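Avidin-related protein 4/5 (Gallus gallus, PDB 1Y55) binds biotin with high affinity, as a thermostable tetramer of beta-barrel subunits of the avidin family. Local coordinates at residues A[22-25]-A[26-30]. The protein carries 1 engineered substitution. Residues are numbered along the deposited sequence; the frame is centred on the assembly and turned at random.
Sequences AVNS and RGEFT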
loop_
_atom_site.group_PDB
_atom_site.type_symbol
_atom_site.label_atom_id
_atom_site.label_comp_id
_atom_site.label_asym_id
_atom_site.label_seq_id
_atom_site.Cartn_x
_atom_site.Cartn_y
_atom_site.Cartn_z
ATOM N N ALA A 22 3.201 26.407 -12.481
ATOM C CA ALA A 22 3.272 27.247 -11.299
ATOM C C ALA A 22 2.418 26.697 -10.167
ATOM O O ALA A 22 1.316 26.209 -10.390
ATOM C CB ALA A 22 2.824 28.650 -11.640
ATOM N N VAL A 23 2.949 26.794 -8.959
ATOM C CA VAL A 23 2.212 26.432 -7.754
ATOM C C VAL A 23 1.547 27.702 -7.235
ATOM O O VAL A 23 2.206 28.723 -7.040
ATOM C CB VAL A 23 3.154 25.858 -6.700
ATOM C CG1 VAL A 23 2.405 25.519 -5.436
ATOM C CG2 VAL A 23 3.871 24.617 -7.234
ATOM N N ASN A 24 0.237 27.665 -7.039
ATOM C CA ASN A 24 -0.492 28.865 -6.640
ATOM C C ASN A 24 -0.425 29.082 -5.128
ATOM O O ASN A 24 0.255 28.342 -4.426
ATOM C CB ASN A 24 -1.905 28.871 -7.226
ATOM C CG ASN A 24 -2.865 27.930 -6.528
ATOM O OD1 ASN A 24 -2.577 27.356 -5.490
ATOM N ND2 ASN A 24 -4.035 27.773 -7.124
ATOM N N SER A 25 -1.027 30.146 -4.597
ATOM C CA SER A 25 -0.878 30.431 -3.169
ATOM C C SER A 25 -1.593 29.412 -2.266
ATOM O O SER A 25 -1.309 29.369 -1.076
ATOM C CB SER A 25 -1.353 31.843 -2.844
ATOM O OG SER A 25 -2.741 31.973 -3.084
ATOM N N ARG A 26 -2.513 28.603 -2.813
ATOM C CA ARG A 26 -3.079 27.474 -2.071
ATOM C C ARG A 26 -2.202 26.217 -2.115
ATOM O O ARG A 26 -2.498 25.231 -1.433
ATOM C CB ARG A 26 -4.455 27.105 -2.652
ATOM C CG ARG A 26 -5.524 28.145 -2.454
ATOM C CD ARG A 26 -5.926 28.338 -1.027
ATOM N NE ARG A 26 -7.135 29.135 -0.970
ATOM C CZ ARG A 26 -7.547 29.829 0.071
ATOM N NH1 ARG A 26 -6.868 29.832 1.202
ATOM N NH2 ARG A 26 -8.661 30.537 -0.034
ATOM N N GLY A 27 -1.162 26.217 -2.945
ATOM C CA GLY A 27 -0.357 25.033 -3.161
ATOM C C GLY A 27 -0.820 24.168 -4.312
ATOM O O GLY A 27 -0.211 23.120 -4.543
ATOM N N GLU A 28 -1.836 24.580 -5.057
ATOM C CA GLU A 28 -2.324 23.786 -6.169
ATOM C C GLU A 28 -1.422 23.922 -7.388
ATOM O O GLU A 28 -0.870 24.986 -7.662
ATOM C CB GLU A 28 -3.736 24.200 -6.553
ATOM C CG GLU A 28 -4.729 24.109 -5.421
ATOM C CD GLU A 28 -6.050 24.729 -5.794
ATOM O OE1 GLU A 28 -6.043 25.822 -6.418
ATOM O OE2 GLU A 28 -7.086 24.136 -5.443
ATOM N N PHE A 29 -1.301 22.834 -8.140
ATOM C CA PHE A 29 -0.514 22.814 -9.367
ATOM C C PHE A 29 -1.105 21.853 -10.373
ATOM O O PHE A 29 -1.751 20.867 -10.031
ATOM C CB PHE A 29 0.948 22.458 -9.088
ATOM C CG PHE A 29 1.143 21.140 -8.386
ATOM C CD1 PHE A 29 1.265 19.950 -9.102
ATOM C CD2 PHE A 29 1.225 21.084 -7.008
ATOM C CE1 PHE A 29 1.457 18.738 -8.446
ATOM C CE2 PHE A 29 1.404 19.867 -6.349
ATOM C CZ PHE A 29 1.530 18.691 -7.071
ATOM N N THR A 30 -0.848 22.164 -11.632
ATOM C CA THR A 30 -1.138 21.271 -12.726
ATOM C C THR A 30 0.144 20.924 -13.451
ATOM O O THR A 30 1.197 21.488 -13.186
ATOM C CB THR A 30 -2.174 21.898 -13.644
ATOM O OG1 THR A 30 -2.788 20.881 -14.459
ATOM C CG2 THR A 30 -1.547 22.959 -14.559
HETATM O O HOH W 1 -0.189 24.987 -12.107
#
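Asn24 and Glu28 are joined across a reversal of the chain, a type I beta turn from Asn24 to Gly27, closed by a hydrogen bond from Gly27 N to Asn24 O (3.0 Å). The turn belongs to the hairpin connection between strands 17-20 and 28-34 of the eight-stranded avidin barrel; beyond it, Asn24 N donates a nearly straight hydrogen bond (167°) to Glu28 O. The Asn24 side chain folds back over the turn, CG set between its own backbone N and carbonyl carbon (chi1 75°). There OD1 accepts Glu28 N at 2.9 Å, from above the amide plane, and more weakly Arg26 N, while ND2 points at the Glu28 carboxylate. An aspartate in its place would probably leave Glu28 OE1 without its amide donor and bring two negative charges together. Val23 CG1 rests 3.6 Å from Gly27 CA, and CG2 lies beside Phe29 CB; strand 47-53 packs against both Val23 and Phe29. At the backbone angles of Gly27 (phi 91° with psi near zero) a side chain would jam against the carbonyl O of Arg26. Toward the strand, one water joins Ala22 O to Thr30 N. The Asn24 ND2 to Glu28 OE1 bond, 2.9 Å long, uses the anti lone pair of OE1, and that oxygen sits almost in the amide plane of Asn24.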